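Local coordinates for uncharacterized protein (Acinetobacter baumannii, PDB 5D66), which is of unknown function but folds as an ankyrin repeat domain, a kind of scaffold that commonly serves in protein-protein recognition, at residues N47-H53 / Y81-M87; T104-A109 / L121-V126; Y152-A157 / E187-L191; A164-L168 / V194-K198. All coordinates share one frame; numbering follows the deposited sequence. Where two conformers were deposited one is given.

How the interactions relate
Interactions 1 and 3 are alike in architecture: each lays two nearly parallel helices side by side, with an apolar centre and a side-chain amide at one end. In interaction 1 the amide covers a ring, in interaction 3 a glutamate chain. Interaction 2 is the buried member, wholly apolar across its interface, its centre about 6 Å from the centre of the chain; it touches interaction 1 where Leu85 meets Leu121. Interaction 4 lies at the surface, joins loops, and alone has direct hydrogen bonds across it. It follows helices 150-162 and 186-194, the pair packed in interaction 3, and so ties together the chain leaving both.

Interaction 1. Residues N47-H53 / Y81-M87; sequences NNIHAAH and YLKILRM
Asn47 spreads its side-chain amide over one face of the Tyr81 ring, the two planes only 5° apart. Its CB sits 3.7 Å from the ring centroid as a CH-pi contact, and CG anti to the backbone N (chi1 -157°) carries the amide across the ring toward Tyr81 CB. Asn47 has the positive phi of a Schellman motif, ending one helix just before the next begins. The amide oxygen accepts a hydrogen bond from a water 2.7 Å from Asn47 OD1, and this water accepts in turn from the first-turn Ile84 N at 2.9 Å, so the solvent molecule joins the two segments. Ile84 slides past Asn47 in the opposite direction, bringing Ile84 CD1 to 3.4 Å from Asn47 OD1; the same methyl rests 3.8 Å from Ala52 CB.

Ile49 sends its two branches to different partners. CD1 lies at a slant to the extended aliphatic chain of Lys83, 3.7 Å from Lys83 CD, while CG2 meets the end of Met87, a selenomethionine, almost at a right angle. The latter pair is tight, with Ile49 CG2 and Met87 CE 3.4 Å apart. Met87 SE sits against the backbone of His53 and near the plane of its imidazole, at the ring edge.

Behind the pair, Ala51 packs on Ala43 and Ala52 also touches Leu40, both of helix 39-45, while Leu85 meets helix 72-79. The axes of the two short helical segments run 9.8 Å apart and diverge by 8°, the side-by-side stacking of successive parallel helices that builds an ankyrin solenoid.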
loop_
_atom_site.group_PDB
_atom_site.type_symbol
_atom_site.label_atom_id
_atom_site.label_comp_id
_atom_site.label_asym_id
_atom_site.label_seq_id
_atom_site.Cartn_x
_atom_site.Cartn_y
_atom_site.Cartn_z
ATOM N N ASN A 47 6.301 -1.926 -11.877
ATOM C CA ASN A 47 7.449 -1.526 -11.047
ATOM C C ASN A 47 8.560 -0.903 -11.884
ATOM O O ASN A 47 9.754 -1.139 -11.680
ATOM C CB ASN A 47 7.980 -2.636 -10.169
ATOM C CG ASN A 47 8.737 -2.087 -8.980
ATOM O OD1 ASN A 47 8.590 -0.930 -8.641
ATOM N ND2 ASN A 47 9.564 -2.919 -8.345
ATOM N N ASN A 48 8.170 -0.018 -12.813
ATOM C CA ASN A 48 9.143 0.710 -13.649
ATOM C C ASN A 48 9.519 1.989 -12.905
ATOM O O ASN A 48 8.933 3.031 -13.079
ATOM C CB ASN A 48 8.536 1.008 -15.021
ATOM C CG ASN A 48 8.483 -0.215 -15.884
ATOM O OD1 ASN A 48 9.147 -1.234 -15.631
ATOM N ND2 ASN A 48 7.679 -0.157 -16.932
ATOM N N ILE A 49 10.529 1.823 -12.052
ATOM C CA ILE A 49 10.953 2.861 -11.100
ATOM C C ILE A 49 11.345 4.136 -11.829
ATOM O O ILE A 49 10.997 5.232 -11.407
ATOM C CB ILE A 49 12.074 2.291 -10.237
ATOM C CG1 ILE A 49 11.551 1.126 -9.354
ATOM C CG2 ILE A 49 12.774 3.342 -9.395
ATOM C CD1 ILE A 49 12.607 0.255 -8.804
ATOM N N HIS A 50 12.151 4.008 -12.884
ATOM C CA HIS A 50 12.668 5.209 -13.577
ATOM C C HIS A 50 11.555 5.969 -14.245
ATOM O O HIS A 50 11.452 7.191 -14.125
ATOM C CB HIS A 50 13.760 4.800 -14.569
ATOM C CG HIS A 50 14.922 4.186 -13.896
ATOM N ND1 HIS A 50 15.395 2.922 -14.168
ATOM C CD2 HIS A 50 15.615 4.623 -12.834
ATOM C CE1 HIS A 50 16.409 2.651 -13.364
ATOM N NE2 HIS A 50 16.579 3.688 -12.566
ATOM N N ALA A 51 10.660 5.259 -14.933
ATOM C CA ALA A 51 9.514 5.924 -15.559
ATOM C C ALA A 51 8.610 6.574 -14.536
ATOM O O ALA A 51 8.173 7.694 -14.691
ATOM C CB ALA A 51 8.694 4.927 -16.375
ATOM N N ALA A 52 8.380 5.859 -13.439
ATOM C CA ALA A 52 7.544 6.417 -12.360
ATOM C C ALA A 52 8.189 7.696 -11.801
ATOM O O ALA A 52 7.480 8.701 -11.604
ATOM C CB ALA A 52 7.316 5.403 -11.265
ATOM N N HIS A 53 9.502 7.690 -11.583
ATOM C CA HIS A 53 10.161 8.888 -11.080
ATOM C C HIS A 53 9.968 10.066 -12.025
ATOM O O HIS A 53 9.662 11.171 -11.592
ATOM C CB HIS A 53 11.642 8.619 -10.882
ATOM C CG HIS A 53 12.408 9.793 -10.380
ATOM N ND1 HIS A 53 13.264 10.558 -11.146
ATOM C CD2 HIS A 53 12.391 10.359 -9.163
ATOM C CE1 HIS A 53 13.810 11.496 -10.395
ATOM N NE2 HIS A 53 13.285 11.396 -9.188
ATOM N N TYR A 81 6.386 -2.222 -3.540
ATOM C CA TYR A 81 7.247 -1.526 -4.519
ATOM C C TYR A 81 7.732 -0.260 -3.786
ATOM O O TYR A 81 7.225 0.838 -3.958
ATOM C CB TYR A 81 6.464 -1.196 -5.773
ATOM C CG TYR A 81 6.061 -2.385 -6.629
ATOM C CD1 TYR A 81 6.552 -3.677 -6.427
ATOM C CD2 TYR A 81 5.162 -2.203 -7.661
ATOM C CE1 TYR A 81 6.146 -4.735 -7.230
ATOM C CE2 TYR A 81 4.790 -3.267 -8.496
ATOM C CZ TYR A 81 5.294 -4.514 -8.251
ATOM O OH TYR A 81 4.914 -5.558 -9.074
ATOM N N LEU A 82 8.783 -0.448 -3.001
ATOM C CA LEU A 82 9.096 0.502 -1.972
ATOM C C LEU A 82 9.758 1.765 -2.559
ATOM O O LEU A 82 9.508 2.858 -2.061
ATOM C CB LEU A 82 9.924 -0.222 -0.933
ATOM C CG LEU A 82 10.292 0.592 0.294
ATOM C CD1 LEU A 82 9.046 1.163 0.975
ATOM C CD2 LEU A 82 11.050 -0.351 1.217
ATOM N N LYS A 83 10.531 1.623 -3.632
ATOM C CA LYS A 83 11.143 2.806 -4.237
ATOM C C LYS A 83 10.049 3.742 -4.805
ATOM O O LYS A 83 10.043 4.939 -4.547
ATOM C CB LYS A 83 12.177 2.422 -5.319
ATOM C CG LYS A 83 13.381 1.750 -4.651
ATOM C CD LYS A 83 14.360 1.245 -5.642
ATOM C CE LYS A 83 15.650 0.831 -4.995
ATOM N NZ LYS A 83 16.608 0.461 -6.040
ATOM N N ILE A 84 9.084 3.182 -5.524
ATOM C CA ILE A 84 7.977 3.991 -6.046
ATOM C C ILE A 84 7.154 4.513 -4.876
ATOM O O ILE A 84 6.758 5.682 -4.885
ATOM C CB ILE A 84 7.143 3.217 -7.049
ATOM C CG1 ILE A 84 7.953 2.938 -8.321
ATOM C CG2 ILE A 84 5.893 4.026 -7.417
ATOM C CD1 ILE A 84 7.248 2.102 -9.356
ATOM N N LEU A 85 6.871 3.661 -3.893
ATOM C CA LEU A 85 6.085 4.136 -2.760
ATOM C C LEU A 85 6.713 5.384 -2.107
ATOM O O LEU A 85 6.003 6.359 -1.819
ATOM C CB LEU A 85 5.923 3.030 -1.729
ATOM C CG LEU A 85 5.201 3.430 -0.475
ATOM C CD1 LEU A 85 3.721 3.776 -0.796
ATOM C CD2 LEU A 85 5.260 2.384 0.580
ATOM N N ARG A 86 8.029 5.342 -1.862
ATOM C CA ARG A 86 8.703 6.476 -1.243
ATOM C C ARG A 86 8.531 7.740 -2.100
ATOM O O ARG A 86 8.347 8.815 -1.555
ATOM C CB ARG A 86 10.121 6.173 -0.952
ATOM C CG ARG A 86 10.309 5.170 0.122
ATOM C CD ARG A 86 11.800 5.059 0.473
ATOM N NE ARG A 86 12.201 3.795 1.102
ATOM C CZ ARG A 86 11.898 3.417 2.350
ATOM N NH1 ARG A 86 11.181 4.191 3.170
ATOM N NH2 ARG A 86 12.342 2.250 2.813
HETATM N N MSE A 87 8.605 7.594 -3.412
HETATM C CA MSE A 87 8.362 8.735 -4.295
HETATM C C MSE A 87 6.971 9.290 -4.089
HETATM O O MSE A 87 6.753 10.529 -4.012
HETATM C CB MSE A 87 8.547 8.382 -5.757
HETATM C CG MSE A 87 9.833 7.831 -6.163
HETATM SE SE MSE A 87 9.700 7.175 -8.008
HETATM C CE MSE A 87 11.238 6.027 -7.906
HETATM O O HOH W 1 9.446 0.397 -6.402
#

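Interaction 2. Residues T104-A109 / L121-V126; sequences TALIPA and LIAAGV
Leu121 reaches from helix 115-124 toward residues 105-109, and its contacts change along the chain. At the root, CB is met by Leu106 CD1 at 4.1 Å, the two leucines sliding past each other in opposite directions. CG stands anti to the carbonyl carbon (chi1 -68°), and an extended second torsion (169°) then brings CD1 up against Ala105, Leu106 and Ala109. Leu121 CD1 meets the backbone first, 3.6 Å from Ala105 O and nearly as close to Leu106 CA. The same methyl lies 4.0 Å from Ala105 CB, with Ala109 CB slightly farther off. The other branch, CD2, packs on Leu85 of helix 82-90, and Tyr73 also lies against this leucine.

Val126, which follows the Schellman turn at Gly125, closes the other end. Val126 CG1 touches both Thr104 CB (3.6 Å) and Leu106 CB (3.7 Å). Thr104 directs its hydroxyl to its own chain, where OG1 takes a weak capping bond from Leu106 N. The sequence from Thr104 to Leu106 recalls the Thr-Pro-Leu-His signature of ankyrin repeats. Leu106 and Ile122 continue the packing onto Leu159 of helix 150-162.

No hydrogen bond crosses between the segments. Cohesion therefore rests on dispersion and the burial of methyl groups.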
loop_
_atom_site.group_PDB
_atom_site.type_symbol
_atom_site.label_atom_id
_atom_site.label_comp_id
_atom_site.label_asym_id
_atom_site.label_seq_id
_atom_site.Cartn_x
_atom_site.Cartn_y
_atom_site.Cartn_z
ATOM N N THR A 104 -6.450 1.140 3.629
ATOM C CA THR A 104 -5.301 1.945 3.353
ATOM C C THR A 104 -4.203 1.127 2.673
ATOM O O THR A 104 -4.313 -0.086 2.575
ATOM C CB THR A 104 -4.736 2.477 4.668
ATOM O OG1 THR A 104 -4.284 1.328 5.394
ATOM C CG2 THR A 104 -5.690 3.285 5.483
ATOM N N ALA A 105 -3.130 1.786 2.252
ATOM C CA ALA A 105 -1.982 1.064 1.693
ATOM C C ALA A 105 -1.325 0.138 2.725
ATOM O O ALA A 105 -0.657 -0.823 2.376
ATOM C CB ALA A 105 -0.964 2.044 1.110
ATOM N N LEU A 106 -1.450 0.497 4.004
ATOM C CA LEU A 106 -0.839 -0.270 5.065
ATOM C C LEU A 106 -1.416 -1.640 5.236
ATOM O O LEU A 106 -0.695 -2.583 5.595
ATOM C CB LEU A 106 -0.928 0.513 6.384
ATOM C CG LEU A 106 -0.425 -0.103 7.621
ATOM C CD1 LEU A 106 1.105 -0.462 7.479
ATOM C CD2 LEU A 106 -0.615 0.780 8.809
ATOM N N ILE A 107 -2.710 -1.791 5.065
ATOM C CA ILE A 107 -3.381 -3.073 5.349
ATOM C C ILE A 107 -2.844 -4.185 4.415
ATOM O O ILE A 107 -2.406 -5.238 4.926
ATOM C CB ILE A 107 -4.901 -2.952 5.377
ATOM C CG1 ILE A 107 -5.314 -2.004 6.516
ATOM C CG2 ILE A 107 -5.487 -4.354 5.604
ATOM C CD1 ILE A 107 -6.772 -1.774 6.621
ATOM N N PRO A 108 -2.804 -4.000 3.084
ATOM C CA PRO A 108 -2.226 -5.057 2.236
ATOM C C PRO A 108 -0.754 -5.251 2.464
ATOM O O PRO A 108 -0.234 -6.374 2.337
ATOM C CB PRO A 108 -2.580 -4.622 0.821
ATOM C CG PRO A 108 -2.789 -3.134 0.925
ATOM C CD PRO A 108 -3.481 -2.988 2.252
ATOM N N ALA A 109 -0.000 -4.202 2.808
ATOM C CA ALA A 109 1.418 -4.356 3.098
ATOM C C ALA A 109 1.589 -5.298 4.290
ATOM O O ALA A 109 2.451 -6.200 4.281
ATOM C CB ALA A 109 2.034 -3.021 3.361
ATOM N N LEU A 121 5.173 3.040 5.937
ATOM C CA LEU A 121 3.825 3.571 6.024
ATOM C C LEU A 121 3.442 4.016 7.416
ATOM O O LEU A 121 2.762 5.012 7.578
ATOM C CB LEU A 121 2.834 2.589 5.415
ATOM C CG LEU A 121 2.967 2.417 3.879
ATOM C CD1 LEU A 121 2.114 1.218 3.459
ATOM C CD2 LEU A 121 2.536 3.599 3.117
ATOM N N ILE A 122 3.859 3.244 8.443
ATOM C CA ILE A 122 3.679 3.685 9.806
ATOM C C ILE A 122 4.353 5.046 10.024
ATOM O O ILE A 122 3.752 5.973 10.581
ATOM C CB ILE A 122 4.198 2.645 10.810
ATOM C CG1 ILE A 122 3.276 1.415 10.837
ATOM C CG2 ILE A 122 4.311 3.250 12.186
ATOM C CD1 ILE A 122 3.889 0.249 11.602
ATOM N N ALA A 123 5.605 5.141 9.602
ATOM C CA ALA A 123 6.384 6.368 9.783
ATOM C C ALA A 123 5.743 7.556 9.074
ATOM O O ALA A 123 5.828 8.687 9.576
ATOM C CB ALA A 123 7.815 6.200 9.299
ATOM N N ALA A 124 5.133 7.310 7.904
ATOM C CA ALA A 124 4.488 8.363 7.164
ATOM C C ALA A 124 3.208 8.911 7.795
ATOM O O ALA A 124 2.798 10.017 7.493
ATOM C CB ALA A 124 4.159 7.890 5.739
ATOM N N GLY A 125 2.574 8.081 8.638
ATOM C CA GLY A 125 1.333 8.460 9.296
ATOM C C GLY A 125 0.100 7.778 8.834
ATOM O O GLY A 125 -0.995 8.249 9.174
ATOM N N VAL A 126 0.162 6.705 8.059
ATOM C CA VAL A 126 -1.080 5.993 7.724
ATOM C C VAL A 126 -1.728 5.539 9.038
ATOM O O VAL A 126 -1.057 5.002 9.918
ATOM C CB VAL A 126 -0.778 4.809 6.784
ATOM C CG1 VAL A 126 -2.081 4.074 6.471
ATOM C CG2 VAL A 126 -0.169 5.283 5.453
#

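Interaction 3. Residues Y152-A157 / E187-L191; sequences YQQIVA and EIEKL
This is parallel helix-on-helix packing in the ankyrin solenoid, joining helix 150-162 to helix 186-194, the last helix of the chain. The axes of the short segments pass 9.8 Å apart and lie within 7° of each other, close enough for side chains from both to fill the gap. No direct hydrogen bond spans it.

At the N-terminal end of the seam, Gln153 crosses Glu187 obliquely. The glutamine is extended beyond CG and its amide carbon covers the root of the glutamate, with Gln153 CD 3.5 Å from Glu187 CB. Glu187 bends at its second torsion (83°), which turns its carboxylate nearly parallel to the amide, the planes 12° apart. Gln153 NE2 stands 3.5 Å from Glu187 CD, but the hydrogen bond of this amide nitrogen goes to Gly148 O, in the turn before its own helix. The glutamine is thus tied to its own side and meets the glutamate by surface contact.

Deeper in, Ile188 crosses Gln153 at a slant and meets Val156 at about a right angle. Ile188 CG1 is 4.1 Å from Gln153 CG, and Ile188 CD1 lies equally far, 4.1 Å, from Val156 CG2. Leu139 and Ile143 of helix 138-144 and Ala180 of helix 176-183 continue this apolar layer behind the seam.

One turn on, Leu191 sets its CD1 methyl against Gln153 O, Val156 CG1 and Ala157 CB. Leu191 CD1 is 4.2 Å from both of these carbons, Val156 CG1 and Ala157 CB. It comes closer, to 3.8 Å, to Gln153 O, a carbonyl already engaged by Ala157 N within the helix.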
loop_
_atom_site.group_PDB
_atom_site.type_symbol
_atom_site.label_atom_id
_atom_site.label_comp_id
_atom_site.label_asym_id
_atom_site.label_seq_id
_atom_site.Cartn_x
_atom_site.Cartn_y
_atom_site.Cartn_z
ATOM N N TYR A 152 5.699 -11.662 10.021
ATOM C CA TYR A 152 4.454 -11.300 10.640
ATOM C C TYR A 152 4.588 -10.935 12.114
ATOM O O TYR A 152 3.911 -10.032 12.592
ATOM C CB TYR A 152 3.367 -12.385 10.412
ATOM C CG TYR A 152 3.006 -12.459 8.926
ATOM C CD1 TYR A 152 2.206 -11.523 8.382
ATOM C CD2 TYR A 152 3.571 -13.419 8.085
ATOM C CE1 TYR A 152 1.914 -11.536 7.060
ATOM C CE2 TYR A 152 3.299 -13.438 6.711
ATOM C CZ TYR A 152 2.422 -12.478 6.219
ATOM O OH TYR A 152 2.089 -12.518 4.871
ATOM N N GLN A 153 5.468 -11.646 12.827
ATOM C CA GLN A 153 5.797 -11.192 14.185
ATOM C C GLN A 153 6.377 -9.775 14.173
ATOM O O GLN A 153 5.999 -8.940 15.011
ATOM C CB GLN A 153 6.806 -12.125 14.841
ATOM C CG GLN A 153 6.253 -13.491 15.174
ATOM C CD GLN A 153 7.331 -14.441 15.653
ATOM O OE1 GLN A 153 8.309 -14.040 16.239
ATOM N NE2 GLN A 153 7.156 -15.698 15.339
ATOM N N GLN A 154 7.253 -9.498 13.205
ATOM C CA GLN A 154 7.920 -8.181 13.124
ATOM C C GLN A 154 6.854 -7.110 12.827
ATOM O O GLN A 154 6.866 -6.038 13.449
ATOM C CB GLN A 154 9.008 -8.202 12.058
ATOM C CG GLN A 154 10.139 -9.087 12.481
ATOM C CD GLN A 154 11.057 -9.518 11.347
ATOM O OE1 GLN A 154 10.932 -9.035 10.223
ATOM N NE2 GLN A 154 12.013 -10.372 11.658
ATOM N N ILE A 155 5.912 -7.412 11.941
ATOM C CA ILE A 155 4.846 -6.459 11.576
ATOM C C ILE A 155 3.912 -6.238 12.747
ATOM O O ILE A 155 3.509 -5.097 13.025
ATOM C CB ILE A 155 4.132 -6.956 10.329
ATOM C CG1 ILE A 155 5.019 -6.692 9.101
ATOM C CG2 ILE A 155 2.754 -6.336 10.164
ATOM C CD1 ILE A 155 4.707 -7.475 7.900
ATOM N N VAL A 156 3.487 -7.314 13.436
ATOM C CA VAL A 156 2.716 -7.144 14.679
ATOM C C VAL A 156 3.429 -6.211 15.657
ATOM O O VAL A 156 2.833 -5.299 16.239
ATOM C CB VAL A 156 2.326 -8.477 15.267
ATOM C CG1 VAL A 156 1.769 -8.330 16.687
ATOM C CG2 VAL A 156 1.325 -9.205 14.369
ATOM N N ALA A 157 4.722 -6.501 15.894
ATOM C CA ALA A 157 5.470 -5.688 16.822
ATOM C C ALA A 157 5.502 -4.224 16.413
ATOM O O ALA A 157 5.386 -3.332 17.245
ATOM C CB ALA A 157 6.830 -6.259 17.054
ATOM N N GLU A 187 4.326 -16.173 20.012
ATOM C CA GLU A 187 5.064 -14.905 19.983
ATOM C C GLU A 187 4.099 -13.719 19.807
ATOM O O GLU A 187 4.173 -12.738 20.574
ATOM C CB GLU A 187 6.157 -14.907 18.895
ATOM C CG GLU A 187 7.128 -16.029 18.989
ATOM C CD GLU A 187 6.727 -17.365 18.370
ATOM O OE1 GLU A 187 5.545 -17.554 17.952
ATOM O OE2 GLU A 187 7.519 -18.306 18.437
ATOM N N ILE A 188 3.202 -13.824 18.814
ATOM C CA ILE A 188 2.230 -12.783 18.602
ATOM C C ILE A 188 1.312 -12.603 19.842
ATOM O O ILE A 188 1.008 -11.485 20.233
ATOM C CB ILE A 188 1.422 -13.063 17.331
ATOM C CG1 ILE A 188 2.334 -12.807 16.126
ATOM C CG2 ILE A 188 0.132 -12.223 17.330
ATOM C CD1 ILE A 188 1.767 -13.257 14.784
ATOM N N GLU A 189 0.882 -13.725 20.482
ATOM C CA GLU A 189 0.119 -13.632 21.725
ATOM C C GLU A 189 0.843 -12.800 22.786
ATOM O O GLU A 189 0.239 -11.944 23.435
ATOM C CB GLU A 189 -0.271 -15.013 22.227
ATOM C CG GLU A 189 -1.001 -14.962 23.539
ATOM C CD GLU A 189 -1.319 -16.315 24.124
ATOM O OE1 GLU A 189 -0.733 -17.311 23.643
ATOM O OE2 GLU A 189 -2.088 -16.379 25.098
ATOM N N LYS A 190 2.115 -13.103 22.974
ATOM C CA LYS A 190 2.876 -12.380 23.997
ATOM C C LYS A 190 3.010 -10.907 23.671
ATOM O O LYS A 190 2.836 -10.067 24.558
ATOM C CB LYS A 190 4.214 -13.006 24.236
ATOM C CG LYS A 190 4.117 -14.349 24.981
ATOM C CD LYS A 190 5.435 -15.013 25.249
ATOM C CE LYS A 190 6.009 -14.546 26.482
ATOM N NZ LYS A 190 5.372 -15.187 27.705
ATOM N N LEU A 191 3.274 -10.570 22.405
ATOM C CA LEU A 191 3.312 -9.183 21.989
ATOM C C LEU A 191 2.019 -8.448 22.220
ATOM O O LEU A 191 2.014 -7.316 22.708
ATOM C CB LEU A 191 3.656 -9.108 20.484
ATOM C CG LEU A 191 5.065 -9.518 20.118
ATOM C CD1 LEU A 191 5.213 -9.774 18.617
ATOM C CD2 LEU A 191 6.086 -8.463 20.551
#

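Interaction 4. Residues A164-L168 / V194-K198; sequences ANPNL and VAGAK
A loop-to-loop junction at the C-terminal end of the ankyrin stack is held by Asn167, whose side-chain amide pairs with the backbone on both sides of Ala197. Asn167 OD1 accepts from Lys198 N at 2.8 Å in a nearly straight bond (174°), the donor lying in the carbonyl plane on a lone pair. The other half of the amide acts as donor: Asn167 ND2 bonds to Gly196 O at 3.1 Å. Here the oxygen lies close to the amide plane of the asparagine, yet the nitrogen stands 42° out of the Gly196 carbonyl plane and misses its lone pairs. Two bonds of opposite sense fix the rotation of the amide, and CG anti to the carbonyl carbon (chi1 -66°) turns it toward the chain end.

Asn167 is itself positioned by an Asx turn, in which Asn165 OD1 accepts a hydrogen bond from Asn167 N at 2.8 Å inside a type I beta turn. Between these two asparagines Pro166 supplies the apolar part of the contact. Its CG rests 3.4 Å from Ala195 O, and its CB packs 4.0 Å from Ala197 CB, while Leu160 of helix 150-162 lies against both Pro166 and Ala195. A water sits 2.8 Å from Pro166 O and 2.9 Å from Lys198 O, though it has more acceptors around it than protons to give.

Gly196 ends helix 186-194 with the positive phi of a Schellman motif and turns the chain toward Asn167. Such side-chain to backbone pairing between the loops that follow helices 150-162 and 186-194 is in keeping with the ankyrin fold, here reaching the C-terminal residue.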
loop_
_atom_site.group_PDB
_atom_site.type_symbol
_atom_site.label_atom_id
_atom_site.label_comp_id
_atom_site.label_asym_id
_atom_site.label_seq_id
_atom_site.Cartn_x
_atom_site.Cartn_y
_atom_site.Cartn_z
ATOM N N ALA A 164 -1.094 0.893 17.534
ATOM C CA ALA A 164 -2.303 0.251 17.067
ATOM C C ALA A 164 -3.053 -0.279 18.306
ATOM O O ALA A 164 -2.493 -0.917 19.191
ATOM C CB ALA A 164 -2.005 -0.894 16.135
ATOM N N ASN A 165 -4.372 -0.125 18.292
ATOM C CA ASN A 165 -5.212 -0.598 19.366
ATOM C C ASN A 165 -5.283 -2.120 19.287
ATOM O O ASN A 165 -5.793 -2.657 18.314
ATOM C CB ASN A 165 -6.588 0.043 19.222
ATOM C CG ASN A 165 -7.537 -0.306 20.333
ATOM O OD1 ASN A 165 -7.377 -1.320 21.009
ATOM N ND2 ASN A 165 -8.555 0.525 20.536
ATOM N N PRO A 166 -4.797 -2.849 20.294
ATOM C CA PRO A 166 -4.792 -4.296 20.205
ATOM C C PRO A 166 -6.132 -4.948 20.449
ATOM O O PRO A 166 -6.247 -6.158 20.336
ATOM C CB PRO A 166 -3.840 -4.669 21.309
ATOM C CG PRO A 166 -4.075 -3.611 22.385
ATOM C CD PRO A 166 -4.216 -2.360 21.546
ATOM N N ASN A 167 -7.157 -4.142 20.791
ATOM C CA ASN A 167 -8.492 -4.620 21.094
ATOM C C ASN A 167 -9.527 -4.334 20.053
ATOM O O ASN A 167 -10.702 -4.581 20.287
ATOM C CB ASN A 167 -8.897 -4.105 22.494
ATOM C CG ASN A 167 -8.013 -4.749 23.563
ATOM O OD1 ASN A 167 -7.853 -5.951 23.544
ATOM N ND2 ASN A 167 -7.409 -3.978 24.433
ATOM N N LEU A 168 -9.154 -3.848 18.891
ATOM C CA LEU A 168 -10.100 -3.674 17.766
ATOM C C LEU A 168 -10.310 -5.018 17.117
ATOM O O LEU A 168 -9.405 -5.586 16.510
ATOM C CB LEU A 168 -9.610 -2.630 16.760
ATOM C CG LEU A 168 -9.634 -1.203 17.257
ATOM C CD1 LEU A 168 -9.054 -0.286 16.168
ATOM C CD2 LEU A 168 -10.974 -0.692 17.737
ATOM N N VAL A 194 1.349 -7.811 26.159
ATOM C CA VAL A 194 2.075 -6.713 26.765
ATOM C C VAL A 194 1.550 -5.339 26.247
ATOM O O VAL A 194 1.679 -4.362 26.943
ATOM C CB VAL A 194 3.642 -6.913 26.688
ATOM C CG1 VAL A 194 4.100 -8.291 27.259
ATOM C CG2 VAL A 194 4.123 -6.801 25.274
ATOM N N ALA A 195 0.916 -5.304 25.075
ATOM C CA ALA A 195 0.276 -4.114 24.549
ATOM C C ALA A 195 -1.107 -3.845 25.150
ATOM O O ALA A 195 -1.753 -2.864 24.751
ATOM C CB ALA A 195 0.157 -4.266 23.024
ATOM N N GLY A 196 -1.562 -4.698 26.059
ATOM C CA GLY A 196 -2.883 -4.514 26.688
ATOM C C GLY A 196 -4.028 -5.260 26.069
ATOM O O GLY A 196 -5.170 -4.923 26.339
ATOM N N ALA A 197 -3.730 -6.228 25.212
ATOM C CA ALA A 197 -4.780 -6.996 24.575
ATOM C C ALA A 197 -5.563 -7.763 25.617
ATOM O O ALA A 197 -4.985 -8.355 26.549
ATOM C CB ALA A 197 -4.225 -7.949 23.595
ATOM N N LYS A 198 -6.876 -7.786 25.386
ATOM C CA LYS A 198 -7.832 -8.606 26.067
ATOM C C LYS A 198 -8.657 -9.465 25.049
ATOM O O LYS A 198 -8.710 -9.181 23.796
ATOM C CB LYS A 198 -8.789 -7.707 26.885
ATOM C CG LYS A 198 -8.059 -6.731 27.802
ATOM C CD LYS A 198 -9.005 -5.973 28.702
ATOM C CE LYS A 198 -8.219 -5.007 29.587
ATOM N NZ LYS A 198 -9.111 -4.137 30.400
ATOM O OXT LYS A 198 -9.324 -10.420 25.493
HETATM O O HOH W 2 -6.990 -8.570 21.498
#